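Long-range contacts in transcriptional regulator nlh2 (Aquifex aeolicus, PDB 4G3V), which probably activates sigma54-dependent transcription under the control of its GAF domain, the part seen here in an inactive state: residues 111-116 and 133-138; 51-56 and 71-76; 27-32 and 158-163; 9-14 and 37-42. One frame throughout, in Å; residues are numbered along the deposited sequence.

Contact 1 (111-116 and 133-138)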
loop_
_atom_site.group_PDB
_atom_site.type_symbol
_atom_site.label_atom_id
_atom_site.label_comp_id
_atom_site.label_asym_id
_atom_site.label_seq_id
_atom_site.Cartn_x
_atom_site.Cartn_y
_atom_site.Cartn_z
ATOM N N GLU A 111 -3.832 9.818 27.862
ATOM C CA GLU A 111 -4.021 11.039 27.093
ATOM C C GLU A 111 -3.147 11.057 25.837
ATOM O O GLU A 111 -3.365 11.865 24.933
ATOM C CB GLU A 111 -3.720 12.266 27.956
ATOM C CG GLU A 111 -4.004 13.586 27.251
ATOM C CD GLU A 111 -3.910 14.777 28.179
ATOM O OE1 GLU A 111 -4.186 14.614 29.392
ATOM O OE2 GLU A 111 -3.560 15.876 27.695
ATOM N N LYS A 112 -2.170 10.157 25.771
ATOM C CA LYS A 112 -1.262 10.115 24.626
ATOM C C LYS A 112 -1.812 9.273 23.476
ATOM O O LYS A 112 -1.327 9.367 22.345
ATOM C CB LYS A 112 0.110 9.596 25.056
ATOM C CG LYS A 112 0.724 10.413 26.184
ATOM C CD LYS A 112 2.231 10.547 26.030
ATOM C CE LYS A 112 2.946 9.225 26.250
ATOM N NZ LYS A 112 4.423 9.421 26.419
ATOM N N HIS A 113 -2.827 8.457 23.749
ATOM C CA HIS A 113 -3.393 7.608 22.697
ATOM C C HIS A 113 -4.051 8.431 21.607
ATOM O O HIS A 113 -4.838 9.336 21.888
ATOM C CB HIS A 113 -4.429 6.634 23.258
ATOM C CG HIS A 113 -3.836 5.376 23.807
ATOM N ND1 HIS A 113 -3.541 5.221 25.143
ATOM C CD2 HIS A 113 -3.466 4.225 23.202
ATOM C CE1 HIS A 113 -3.020 4.024 25.339
ATOM N NE2 HIS A 113 -2.963 3.397 24.176
ATOM N N ALA A 114 -3.727 8.104 20.360
ATOM C CA ALA A 114 -4.453 8.634 19.216
ATOM C C ALA A 114 -5.313 7.538 18.600
ATOM O O ALA A 114 -5.059 6.343 18.783
ATOM C CB ALA A 114 -3.498 9.182 18.186
ATOM N N LEU A 115 -6.333 7.960 17.862
ATOM C CA LEU A 115 -7.158 7.056 17.086
ATOM C C LEU A 115 -6.896 7.349 15.613
ATOM O O LEU A 115 -6.966 8.502 15.187
ATOM C CB LEU A 115 -8.636 7.272 17.430
ATOM C CG LEU A 115 -9.670 6.327 16.818
ATOM C CD1 LEU A 115 -11.021 6.466 17.503
ATOM C CD2 LEU A 115 -9.826 6.569 15.344
ATOM N N ILE A 116 -6.564 6.324 14.841
ATOM C CA ILE A 116 -6.478 6.488 13.389
ATOM C C ILE A 116 -7.442 5.506 12.745
ATOM O O ILE A 116 -7.383 4.310 13.010
ATOM C CB ILE A 116 -5.068 6.218 12.849
ATOM C CG1 ILE A 116 -4.071 7.200 13.455
ATOM C CG2 ILE A 116 -5.051 6.306 11.311
ATOM C CD1 ILE A 116 -2.636 6.904 13.094
ATOM N N PHE A 133 -5.646 2.207 17.798
ATOM C CA PHE A 133 -5.333 3.122 18.876
ATOM C C PHE A 133 -3.856 2.939 19.229
ATOM O O PHE A 133 -3.379 1.807 19.380
ATOM C CB PHE A 133 -6.189 2.800 20.093
ATOM C CG PHE A 133 -7.648 3.094 19.907
ATOM C CD1 PHE A 133 -8.475 2.178 19.294
ATOM C CD2 PHE A 133 -8.190 4.291 20.359
ATOM C CE1 PHE A 133 -9.817 2.441 19.122
ATOM C CE2 PHE A 133 -9.524 4.562 20.189
ATOM C CZ PHE A 133 -10.346 3.629 19.569
ATOM N N LYS A 134 -3.125 4.035 19.347
ATOM C CA LYS A 134 -1.711 3.947 19.641
ATOM C C LYS A 134 -1.200 5.252 20.246
ATOM O O LYS A 134 -1.629 6.328 19.849
ATOM C CB LYS A 134 -0.944 3.634 18.360
ATOM C CG LYS A 134 0.569 3.585 18.542
ATOM C CD LYS A 134 1.244 3.178 17.240
ATOM C CE LYS A 134 2.743 3.390 17.298
ATOM N NZ LYS A 134 3.380 2.492 18.296
ATOM N N GLU A 135 -0.287 5.146 21.203
ATOM C CA GLU A 135 0.312 6.321 21.831
ATOM C C GLU A 135 1.359 6.991 20.942
ATOM O O GLU A 135 2.178 6.325 20.318
ATOM C CB GLU A 135 0.987 5.935 23.151
ATOM C CG GLU A 135 0.044 5.536 24.265
ATOM C CD GLU A 135 0.760 5.485 25.602
ATOM O OE1 GLU A 135 1.962 5.146 25.612
ATOM O OE2 GLU A 135 0.137 5.803 26.636
ATOM N N PHE A 136 1.344 8.317 20.936
ATOM C CA PHE A 136 2.326 9.118 20.219
ATOM C C PHE A 136 2.750 10.269 21.113
ATOM O O PHE A 136 1.967 10.736 21.946
ATOM C CB PHE A 136 1.733 9.690 18.941
ATOM C CG PHE A 136 1.399 8.655 17.919
ATOM C CD1 PHE A 136 2.348 8.241 17.004
ATOM C CD2 PHE A 136 0.141 8.087 17.881
ATOM C CE1 PHE A 136 2.049 7.281 16.064
ATOM C CE2 PHE A 136 -0.175 7.125 16.935
ATOM C CZ PHE A 136 0.781 6.722 16.026
ATOM N N SER A 137 3.978 10.739 20.915
ATOM C CA SER A 137 4.538 11.811 21.727
ATOM C C SER A 137 4.628 13.147 20.983
ATOM O O SER A 137 5.143 14.123 21.525
ATOM C CB SER A 137 5.921 11.403 22.232
ATOM O OG SER A 137 5.829 10.250 23.052
ATOM N N ASP A 138 4.135 13.188 19.746
ATOM C CA ASP A 138 4.066 14.438 18.985
ATOM C C ASP A 138 3.217 14.282 17.725
ATOM O O ASP A 138 3.155 13.202 17.136
ATOM C CB ASP A 138 5.466 14.930 18.608
ATOM C CG ASP A 138 6.262 13.890 17.857
ATOM O OD1 ASP A 138 5.959 13.657 16.669
ATOM O OD2 ASP A 138 7.194 13.312 18.457
#
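Lys-112, Phe-133 and Glu-135 bury the most surface where the two outer ends of a beta hairpin, strands 113-122 and 125-135 of the GAF sheet, run side by side in opposite directions. Lys-112, just ahead of its strand, works first through its backbone: its O accepts a bond from Phe-136 N (3.2 Å), with the N-H nearly in line at 164°. Its CB lies 3.8 Å from Phe-136 O, and bends at the second and third torsions end the chain with NZ beside Ser-137 OG, too far to bond. A long aliphatic stem with a charged tip suits this solvent-exposed hairpin end. Further in, Ala-114 and Lys-134 form a hydrogen-bonded pair, the tighter bond being Ala-114 N to Lys-134 O at 2.8 Å. Glu-135 keeps CG beside its backbone N (chi1 -69°) and so sets that methylene over one face of the His-113 ring, 3.6 Å from the centroid, a CH-pi contact almost on the ring normal. Thr-110 fixes both partners, its N meeting His-113 ND1 and its hydroxyl Glu-135 OE2. On the same sheet face, Phe-133 and Leu-115 extend alongside each other, Leu-115 CD1 lying 3.6 Å from Phe-133 CZ; both are buried, as large apolar groups should be under the loops that bring Val-93, Phe-99 and Leu-109. The opposite side carries small Ala-114, whose CB meets Phe-136 CD2 at 3.8 Å beneath helix 139-162. Backbone bonds fix the strand pairing; the Thr-110 amide probably keeps ND1 unprotonated, so His-113 meets Glu-135 through its ring face, not a salt bridge.

Contact 2 (51-56 and 71-76)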
loop_
_atom_site.group_PDB
_atom_site.type_symbol
_atom_site.label_atom_id
_atom_site.label_comp_id
_atom_site.label_asym_id
_atom_site.label_seq_id
_atom_site.Cartn_x
_atom_site.Cartn_y
_atom_site.Cartn_z
ATOM N N GLU A 51 -22.200 -4.377 6.402
ATOM C CA GLU A 51 -23.274 -5.337 6.181
ATOM C C GLU A 51 -24.530 -4.527 5.932
ATOM O O GLU A 51 -25.062 -3.911 6.850
ATOM C CB GLU A 51 -23.448 -6.241 7.401
ATOM C CG GLU A 51 -22.182 -6.997 7.787
ATOM C CD GLU A 51 -22.339 -7.796 9.072
ATOM O OE1 GLU A 51 -23.431 -7.745 9.680
ATOM O OE2 GLU A 51 -21.365 -8.472 9.475
ATOM N N GLY A 52 -24.990 -4.515 4.685
ATOM C CA GLY A 52 -26.069 -3.633 4.289
ATOM C C GLY A 52 -25.575 -2.200 4.297
ATOM O O GLY A 52 -24.767 -1.807 3.445
ATOM N N ASN A 53 -26.044 -1.417 5.265
ATOM C CA ASN A 53 -25.577 -0.043 5.420
ATOM C C ASN A 53 -25.050 0.215 6.832
ATOM O O ASN A 53 -25.104 1.335 7.326
ATOM C CB ASN A 53 -26.703 0.952 5.088
ATOM C CG ASN A 53 -26.174 2.277 4.549
ATOM O OD1 ASN A 53 -25.169 2.310 3.835
ATOM N ND2 ASN A 53 -26.841 3.375 4.900
ATOM N N THR A 54 -24.541 -0.830 7.480
ATOM C CA THR A 54 -23.996 -0.697 8.828
ATOM C C THR A 54 -22.653 -1.411 8.902
ATOM O O THR A 54 -22.459 -2.434 8.248
ATOM C CB THR A 54 -24.956 -1.293 9.890
ATOM O OG1 THR A 54 -24.405 -1.116 11.200
ATOM C CG2 THR A 54 -25.175 -2.771 9.649
ATOM N N LEU A 55 -21.728 -0.867 9.691
ATOM C CA LEU A 55 -20.440 -1.515 9.909
ATOM C C LEU A 55 -20.512 -2.409 11.135
ATOM O O LEU A 55 -21.017 -2.000 12.178
ATOM C CB LEU A 55 -19.331 -0.494 10.160
ATOM C CG LEU A 55 -18.771 0.340 9.017
ATOM C CD1 LEU A 55 -17.516 1.054 9.501
ATOM C CD2 LEU A 55 -18.476 -0.499 7.798
ATOM N N ARG A 56 -19.990 -3.620 11.011
ATOM C CA ARG A 56 -19.860 -4.508 12.154
ATOM C C ARG A 56 -18.420 -4.962 12.310
ATOM O O ARG A 56 -17.749 -5.246 11.323
ATOM C CB ARG A 56 -20.745 -5.734 11.976
ATOM C CG ARG A 56 -22.229 -5.435 12.054
ATOM C CD ARG A 56 -22.968 -6.622 12.625
ATOM N NE ARG A 56 -22.535 -6.909 13.993
ATOM C CZ ARG A 56 -22.471 -8.126 14.529
ATOM N NH1 ARG A 56 -22.807 -9.203 13.823
ATOM N NH2 ARG A 56 -22.063 -8.269 15.785
ATOM N N PHE A 71 -21.530 0.310 13.872
ATOM C CA PHE A 71 -21.452 1.745 13.588
ATOM C C PHE A 71 -22.340 2.113 12.414
ATOM O O PHE A 71 -22.342 1.435 11.389
ATOM C CB PHE A 71 -20.025 2.143 13.209
ATOM C CG PHE A 71 -19.014 1.950 14.304
ATOM C CD1 PHE A 71 -18.334 0.756 14.431
ATOM C CD2 PHE A 71 -18.717 2.980 15.183
ATOM C CE1 PHE A 71 -17.387 0.583 15.424
ATOM C CE2 PHE A 71 -17.765 2.809 16.180
ATOM C CZ PHE A 71 -17.104 1.610 16.297
ATOM N N LYS A 72 -23.069 3.212 12.547
ATOM C CA LYS A 72 -23.872 3.733 11.453
ATOM C C LYS A 72 -23.107 4.860 10.778
ATOM O O LYS A 72 -22.231 5.465 11.392
ATOM C CB LYS A 72 -25.191 4.278 11.993
ATOM C CG LYS A 72 -25.954 3.270 12.831
ATOM C CD LYS A 72 -26.429 2.101 11.992
ATOM C CE LYS A 72 -27.649 2.476 11.164
ATOM N NZ LYS A 72 -28.122 1.336 10.337
ATOM N N LYS A 73 -23.446 5.158 9.525
ATOM C CA LYS A 73 -22.852 6.302 8.855
ATOM C C LYS A 73 -22.994 7.533 9.737
ATOM O O LYS A 73 -24.082 7.827 10.258
ATOM C CB LYS A 73 -23.497 6.549 7.494
ATOM C CG LYS A 73 -23.077 5.557 6.433
ATOM C CD LYS A 73 -23.459 6.046 5.043
ATOM C CE LYS A 73 -23.047 5.053 3.965
ATOM N NZ LYS A 73 -23.419 5.541 2.610
ATOM N N GLY A 74 -21.883 8.239 9.917
ATOM C CA GLY A 74 -21.875 9.491 10.652
ATOM C C GLY A 74 -21.764 9.327 12.156
ATOM O O GLY A 74 -21.590 10.319 12.864
ATOM N N GLU A 75 -21.844 8.085 12.640
ATOM C CA GLU A 75 -21.812 7.811 14.082
ATOM C C GLU A 75 -20.397 7.656 14.629
ATOM O O GLU A 75 -19.717 6.644 14.368
ATOM C CB GLU A 75 -22.596 6.538 14.411
ATOM C CG GLU A 75 -22.531 6.174 15.885
ATOM C CD GLU A 75 -23.283 4.896 16.219
ATOM O OE1 GLU A 75 -23.639 4.140 15.283
ATOM O OE2 GLU A 75 -23.508 4.646 17.420
ATOM N N GLY A 76 -19.961 8.634 15.414
ATOM C CA GLY A 76 -18.625 8.599 15.980
ATOM C C GLY A 76 -17.543 8.731 14.913
ATOM O O GLY A 76 -17.828 8.970 13.741
#
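This is an antiparallel strand pairing at the margin of the GAF sheet, where the short outermost strand 70-72 joins the start of strand 54-61. Its centre is the hydrogen-bonded pair Leu-55 and Phe-71: Leu-55 N gives to Phe-71 O, and Phe-71 N returns a bond to Leu-55 O, each 2.9 Å long and in the plane of the accepting carbonyl. The two side chains leave on one side of the sheet, CB to CB 4.1 Å, and both lean on Thr-78 of helix 76-84, a buried place that suits leucine and phenylalanine. Thr-54 adds a third bond. With OG1 anti to its backbone N (chi1 -179°), the hydroxyl reaches Phe-71 O at 3.3 Å from well above the carbonyl plane, so that one oxygen is gripped by two donors. A valine here, lacking the hydroxyl, leaves Phe-71 O one donor across this pairing and would probably loosen the strand end. The bent chain of Lys-72 brings CD to 3.9 Å from Thr-54 OG1, and the extended Lys-73 sets CE 3.5 Å from Asn-53 OD1, an oxygen bonded by Arg-50. Turns border both strands: a type II' turn runs from Glu-51 to Thr-54 with Gly-52 at its second position, and a type II turn from Lys-72 to Glu-75 has Gly-74 at its third, positive phi favouring glycine in each. Glu-75 OE1 takes the Lys-72 amide (2.9 Å), adding to the turn's backbone bond, Glu-75 N to Lys-72 O. Well-aligned backbone bonds thus hold this edge together, while charged Lys-72 and Lys-73 stay exposed.

Contact 3 (27-32 and 158-163); sequences ESLKEV and MFFKLR
Ser-28 is the first residue of helix 27-32 to meet helix 158-162, which runs nearly antiparallel to it at an angle of 167°. The helix axes stay 12.4 Å apart, so large side chains must bridge the gap. Phe-159 does most of this: with CG anti to its backbone N (chi1 -173°), it drives its ring tip at Ser-28, bringing CZ to 3.4 Å from Ser-28 CB. A small residue such as serine suits so close a ring, and its hydroxyl, buried here, is satisfied by Thr-24 O one turn back. Next along the helix, Leu-29 sends CD2 inward to touch two aromatics, 4.2 Å from Phe-159 CE2 and 4.3 Å from Phe-160 CE1, meeting the latter ring at its edge. A branched leucine can touch both in this way. Beyond the helix end, Arg-163 folds back along its bent chain so that its CG lies over one face of the Phe-159 ring, while Phe-159 CE1 sits 3.5 Å above the guanidinium plane, off toward its rim; NH2 is held by Tyr-23 O. An alanine in place of Phe-159 would probably cost the helices their main bridge, removing the ring from Ser-28, Leu-29 and Arg-163 together. Around this contact, Phe-25 meets the Phe-159 ring with nearly parallel planes and Leu-19 of helix 4-19 touches it, as does Met-158 of the second subunit. Leu-29 and Phe-160 instead pack down on Ile-49 of strand 44-51, so helix 139-162 lies between the sheet and the second subunit, with helix 25-40 beside it.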
loop_
_atom_site.group_PDB
_atom_site.type_symbol
_atom_site.label_atom_id
_atom_site.label_comp_id
_atom_site.label_asym_id
_atom_site.label_seq_id
_atom_site.Cartn_x
_atom_site.Cartn_y
_atom_site.Cartn_z
ATOM N N GLU A 27 -9.391 -15.406 9.770
ATOM C CA GLU A 27 -8.022 -15.644 10.243
ATOM C C GLU A 27 -7.066 -14.629 9.609
ATOM O O GLU A 27 -6.135 -14.164 10.263
ATOM C CB GLU A 27 -7.541 -17.069 9.924
ATOM C CG GLU A 27 -8.292 -18.203 10.673
ATOM C CD GLU A 27 -7.887 -18.372 12.145
ATOM O OE1 GLU A 27 -8.149 -19.460 12.698
ATOM O OE2 GLU A 27 -7.325 -17.436 12.758
ATOM N N SER A 28 -7.302 -14.291 8.338
ATOM C CA SER A 28 -6.453 -13.331 7.621
ATOM C C SER A 28 -6.508 -11.954 8.292
ATOM O O SER A 28 -5.471 -11.332 8.550
ATOM C CB SER A 28 -6.886 -13.216 6.150
ATOM O OG SER A 28 -6.701 -14.455 5.457
ATOM N N LEU A 29 -7.717 -11.486 8.585
ATOM C CA LEU A 29 -7.888 -10.184 9.229
ATOM C C LEU A 29 -7.232 -10.166 10.591
ATOM O O LEU A 29 -6.553 -9.207 10.942
ATOM C CB LEU A 29 -9.359 -9.829 9.392
ATOM C CG LEU A 29 -10.218 -9.747 8.132
ATOM C CD1 LEU A 29 -11.615 -9.248 8.495
ATOM C CD2 LEU A 29 -9.575 -8.861 7.092
ATOM N N LYS A 30 -7.419 -11.235 11.359
ATOM C CA LYS A 30 -6.807 -11.322 12.669
ATOM C C LYS A 30 -5.286 -11.269 12.559
ATOM O O LYS A 30 -4.641 -10.614 13.365
ATOM C CB LYS A 30 -7.242 -12.608 13.386
ATOM C CG LYS A 30 -6.718 -12.721 14.786
ATOM C CD LYS A 30 -7.399 -11.706 15.711
ATOM C CE LYS A 30 -6.965 -11.895 17.156
ATOM N NZ LYS A 30 -7.976 -11.372 18.096
ATOM N N GLU A 31 -4.714 -11.962 11.573
ATOM C CA GLU A 31 -3.259 -12.021 11.451
ATOM C C GLU A 31 -2.710 -10.640 11.070
ATOM O O GLU A 31 -1.638 -10.246 11.521
ATOM C CB GLU A 31 -2.835 -13.082 10.441
ATOM C CG GLU A 31 -1.343 -13.368 10.412
ATOM C CD GLU A 31 -0.830 -14.133 11.621
ATOM O OE1 GLU A 31 -1.626 -14.533 12.506
ATOM O OE2 GLU A 31 0.399 -14.340 11.675
ATOM N N VAL A 32 -3.448 -9.891 10.254
ATOM C CA VAL A 32 -3.060 -8.506 9.974
ATOM C C VAL A 32 -2.955 -7.680 11.271
ATOM O O VAL A 32 -1.966 -6.967 11.496
ATOM C CB VAL A 32 -4.046 -7.840 8.999
ATOM C CG1 VAL A 32 -3.776 -6.320 8.875
ATOM C CG2 VAL A 32 -3.960 -8.500 7.651
ATOM N N MET A 158 -8.180 -4.534 -1.411
ATOM C CA MET A 158 -7.826 -5.542 -2.407
ATOM C C MET A 158 -8.273 -6.915 -1.915
ATOM O O MET A 158 -8.824 -7.710 -2.665
ATOM C CB MET A 158 -6.317 -5.569 -2.655
ATOM C CG MET A 158 -5.721 -4.305 -3.271
ATOM S SD MET A 158 -6.191 -4.013 -4.978
ATOM C CE MET A 158 -5.644 -5.508 -5.786
ATOM N N PHE A 159 -8.024 -7.175 -0.633
ATOM C CA PHE A 159 -8.375 -8.461 -0.031
ATOM C C PHE A 159 -9.889 -8.694 -0.060
ATOM O O PHE A 159 -10.349 -9.811 -0.345
ATOM C CB PHE A 159 -7.882 -8.534 1.406
ATOM C CG PHE A 159 -8.064 -9.892 2.049
ATOM C CD1 PHE A 159 -7.371 -10.986 1.582
ATOM C CD2 PHE A 159 -8.929 -10.058 3.119
ATOM C CE1 PHE A 159 -7.535 -12.234 2.177
ATOM C CE2 PHE A 159 -9.096 -11.284 3.722
ATOM C CZ PHE A 159 -8.398 -12.379 3.251
ATOM N N PHE A 160 -10.662 -7.658 0.254
ATOM C CA PHE A 160 -12.123 -7.773 0.201
ATOM C C PHE A 160 -12.601 -8.147 -1.215
ATOM O O PHE A 160 -13.534 -8.956 -1.389
ATOM C CB PHE A 160 -12.804 -6.466 0.633
ATOM C CG PHE A 160 -12.818 -6.222 2.131
ATOM C CD1 PHE A 160 -11.864 -6.776 2.974
ATOM C CD2 PHE A 160 -13.795 -5.413 2.692
ATOM C CE1 PHE A 160 -11.889 -6.529 4.346
ATOM C CE2 PHE A 160 -13.823 -5.153 4.055
ATOM C CZ PHE A 160 -12.873 -5.707 4.884
ATOM N N LYS A 161 -11.969 -7.558 -2.224
ATOM C CA LYS A 161 -12.268 -7.883 -3.621
ATOM C C LYS A 161 -11.869 -9.333 -3.925
ATOM O O LYS A 161 -12.620 -10.083 -4.560
ATOM C CB LYS A 161 -11.518 -6.917 -4.546
ATOM C CG LYS A 161 -11.730 -7.151 -6.046
ATOM C CD LYS A 161 -13.148 -6.855 -6.487
ATOM C CE LYS A 161 -13.333 -7.152 -7.971
ATOM N NZ LYS A 161 -14.637 -6.687 -8.478
ATOM N N LEU A 162 -10.691 -9.727 -3.446
ATOM C CA LEU A 162 -10.185 -11.076 -3.647
ATOM C C LEU A 162 -11.173 -12.121 -3.134
ATOM O O LEU A 162 -11.409 -13.144 -3.782
ATOM C CB LEU A 162 -8.848 -11.229 -2.930
ATOM C CG LEU A 162 -8.098 -12.542 -3.114
ATOM C CD1 LEU A 162 -7.899 -12.848 -4.582
ATOM C CD2 LEU A 162 -6.763 -12.463 -2.401
ATOM N N ARG A 163 -11.743 -11.852 -1.970
ATOM C CA ARG A 163 -12.593 -12.822 -1.292
ATOM C C ARG A 163 -14.080 -12.568 -1.519
ATOM O O ARG A 163 -14.926 -13.164 -0.854
ATOM C CB ARG A 163 -12.261 -12.822 0.194
ATOM C CG ARG A 163 -10.799 -13.172 0.465
ATOM C CD ARG A 163 -10.459 -14.577 -0.059
ATOM N NE ARG A 163 -9.122 -14.992 0.322
ATOM C CZ ARG A 163 -8.820 -15.638 1.443
ATOM N NH1 ARG A 163 -9.764 -15.972 2.318
ATOM N NH2 ARG A 163 -7.560 -15.945 1.688
#

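Contact 4 (9-14 and 37-42)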
loop_
_atom_site.group_PDB
_atom_site.type_symbol
_atom_site.label_atom_id
_atom_site.label_comp_id
_atom_site.label_asym_id
_atom_site.label_seq_id
_atom_site.Cartn_x
_atom_site.Cartn_y
_atom_site.Cartn_z
ATOM N N ILE A 9 7.780 -0.630 6.134
ATOM C CA ILE A 9 7.973 -1.291 4.851
ATOM C C ILE A 9 7.803 -2.795 5.025
ATOM O O ILE A 9 7.073 -3.463 4.260
ATOM C CB ILE A 9 9.362 -0.960 4.284
ATOM C CG1 ILE A 9 9.376 0.502 3.799
ATOM C CG2 ILE A 9 9.720 -1.904 3.151
ATOM C CD1 ILE A 9 10.770 1.082 3.580
ATOM N N ASN A 10 8.455 -3.331 6.053
ATOM C CA ASN A 10 8.379 -4.765 6.313
ATOM C C ASN A 10 6.970 -5.244 6.670
ATOM O O ASN A 10 6.555 -6.338 6.255
ATOM C CB ASN A 10 9.406 -5.171 7.383
ATOM C CG ASN A 10 10.842 -5.084 6.866
ATOM O OD1 ASN A 10 11.082 -5.213 5.662
ATOM N ND2 ASN A 10 11.802 -4.865 7.770
ATOM N N VAL A 11 6.222 -4.463 7.433
ATOM C CA VAL A 11 4.868 -4.901 7.793
ATOM C C VAL A 11 3.940 -4.885 6.580
ATOM O O VAL A 11 3.060 -5.738 6.450
ATOM C CB VAL A 11 4.257 -4.115 8.991
ATOM C CG1 VAL A 11 3.670 -2.810 8.555
ATOM C CG2 VAL A 11 3.176 -4.962 9.675
ATOM N N VAL A 12 4.124 -3.918 5.692
ATOM C CA VAL A 12 3.345 -3.886 4.461
ATOM C C VAL A 12 3.669 -5.120 3.604
ATOM O O VAL A 12 2.761 -5.783 3.083
ATOM C CB VAL A 12 3.596 -2.577 3.678
ATOM C CG1 VAL A 12 3.148 -2.710 2.221
ATOM C CG2 VAL A 12 2.880 -1.420 4.373
ATOM N N ASN A 13 4.943 -5.454 3.459
ATOM C CA ASN A 13 5.289 -6.687 2.732
ATOM C C ASN A 13 4.675 -7.927 3.384
ATOM O O ASN A 13 4.157 -8.809 2.704
ATOM C CB ASN A 13 6.809 -6.878 2.639
ATOM C CG ASN A 13 7.490 -5.792 1.844
ATOM O OD1 ASN A 13 6.862 -5.112 1.036
ATOM N ND2 ASN A 13 8.793 -5.627 2.067
ATOM N N GLU A 14 4.730 -7.989 4.710
ATOM C CA GLU A 14 4.225 -9.149 5.452
ATOM C C GLU A 14 2.705 -9.265 5.326
ATOM O O GLU A 14 2.171 -10.345 5.118
ATOM C CB GLU A 14 4.634 -9.035 6.920
ATOM C CG GLU A 14 4.069 -10.121 7.839
ATOM C CD GLU A 14 4.597 -11.520 7.574
ATOM O OE1 GLU A 14 5.399 -11.729 6.637
ATOM O OE2 GLU A 14 4.196 -12.422 8.337
ATOM N N TYR A 37 0.456 -5.259 15.725
ATOM C CA TYR A 37 0.961 -5.260 17.087
ATOM C C TYR A 37 2.447 -5.629 17.130
ATOM O O TYR A 37 3.258 -4.924 17.724
ATOM C CB TYR A 37 0.158 -6.235 17.933
ATOM C CG TYR A 37 0.774 -6.478 19.274
ATOM C CD1 TYR A 37 0.628 -5.561 20.295
ATOM C CD2 TYR A 37 1.502 -7.629 19.520
ATOM C CE1 TYR A 37 1.194 -5.786 21.533
ATOM C CE2 TYR A 37 2.068 -7.859 20.747
ATOM C CZ TYR A 37 1.909 -6.942 21.745
ATOM O OH TYR A 37 2.484 -7.195 22.955
ATOM N N SER A 38 2.812 -6.734 16.497
ATOM C CA SER A 38 4.180 -7.230 16.612
ATOM C C SER A 38 5.208 -6.326 15.905
ATOM O O SER A 38 6.314 -6.142 16.406
ATOM C CB SER A 38 4.262 -8.670 16.095
ATOM O OG SER A 38 4.116 -8.711 14.688
ATOM N N TYR A 39 4.848 -5.763 14.754
ATOM C CA TYR A 39 5.758 -4.883 14.025
ATOM C C TYR A 39 5.695 -3.426 14.500
ATOM O O TYR A 39 6.740 -2.772 14.639
ATOM C CB TYR A 39 5.474 -4.917 12.520
ATOM C CG TYR A 39 5.982 -6.150 11.793
ATOM C CD1 TYR A 39 5.380 -7.392 11.975
ATOM C CD2 TYR A 39 7.048 -6.065 10.896
ATOM C CE1 TYR A 39 5.831 -8.512 11.299
ATOM C CE2 TYR A 39 7.502 -7.183 10.211
ATOM C CZ TYR A 39 6.891 -8.403 10.419
ATOM O OH TYR A 39 7.344 -9.533 9.751
ATOM N N LEU A 40 4.489 -2.909 14.746
ATOM C CA LEU A 40 4.319 -1.467 14.970
ATOM C C LEU A 40 3.784 -1.061 16.342
ATOM O O LEU A 40 3.573 0.133 16.583
ATOM C CB LEU A 40 3.393 -0.870 13.902
ATOM C CG LEU A 40 3.896 -0.968 12.465
ATOM C CD1 LEU A 40 2.959 -0.228 11.540
ATOM C CD2 LEU A 40 5.317 -0.415 12.350
ATOM N N GLY A 41 3.542 -2.029 17.222
ATOM C CA GLY A 41 3.162 -1.744 18.597
ATOM C C GLY A 41 1.726 -1.284 18.771
ATOM O O GLY A 41 1.391 -0.592 19.742
ATOM N N VAL A 42 0.868 -1.659 17.837
ATOM C CA VAL A 42 -0.536 -1.272 17.906
ATOM C C VAL A 42 -1.276 -2.253 18.792
ATOM O O VAL A 42 -1.568 -3.370 18.376
ATOM C CB VAL A 42 -1.180 -1.254 16.515
ATOM C CG1 VAL A 42 -2.675 -1.002 16.620
ATOM C CG2 VAL A 42 -0.507 -0.210 15.647
#
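Tyr-39 and Val-11 slide past one another in opposite directions, and their torsions decide how helix 9-14 meets the end of helix 37-40. Tyr-39 has CG anti to its carbonyl carbon (chi1 -77°), which lays one face of its ring over the backbone of the other helix at Val-11 CA. Val-11 holds CG2 anti to its own N, from where that methyl comes 3.7 Å from Tyr-39 CB. Its other methyl, CG1, occupies the crowded position between N and the carbonyl carbon (chi1 82°) and turns to Leu-40, with CD1 4.0 Å away. A beta-branched valine therefore serves two neighbours at once, and the tyrosine provides a broad surface with a polar tip for the partly exposed margin. At the ring edge, Asn-10 CB lies 4.0 Å from Tyr-39 CE2. Glu-14 has CG anti to its N and then bends at chi2 (67°), crossing the tyrosine at about a right angle with CG 3.8 Å from Tyr-39 OH. Only van der Waals contacts join the segments. Gly-41, with positive phi, ends the second helix, and Leu-40 O there receives Lys-134 NZ. On another side of helix 9-14, Asn-13 bonds Asn-150 and Asn-154 of the second subunit. Two helices packed together on one side of an antiparallel sheet, helix 4-19 also meeting the second subunit, are consistent with a dimeric GAF domain.

How the contacts relate
Along the chain contact 4 closes first, then contact 2, then contact 1, while contact 3 reaches from helix 25-40 to the C-terminal helix 139-162 and so encloses contacts 1 and 2. Contacts 1 and 2 belong to the same antiparallel sheet, centres 24 Å apart. Contacts 3 and 4, centres 15 Å apart, share helix 25-40 and both touch the second subunit. The two groups meet where contacts 1 and 4 touch: Lys-134 NZ lies 2.9 Å from Leu-40 O, a probable hydrogen bond between strand and helix end, so the sheet is tied directly to the helical layer that also meets the second subunit.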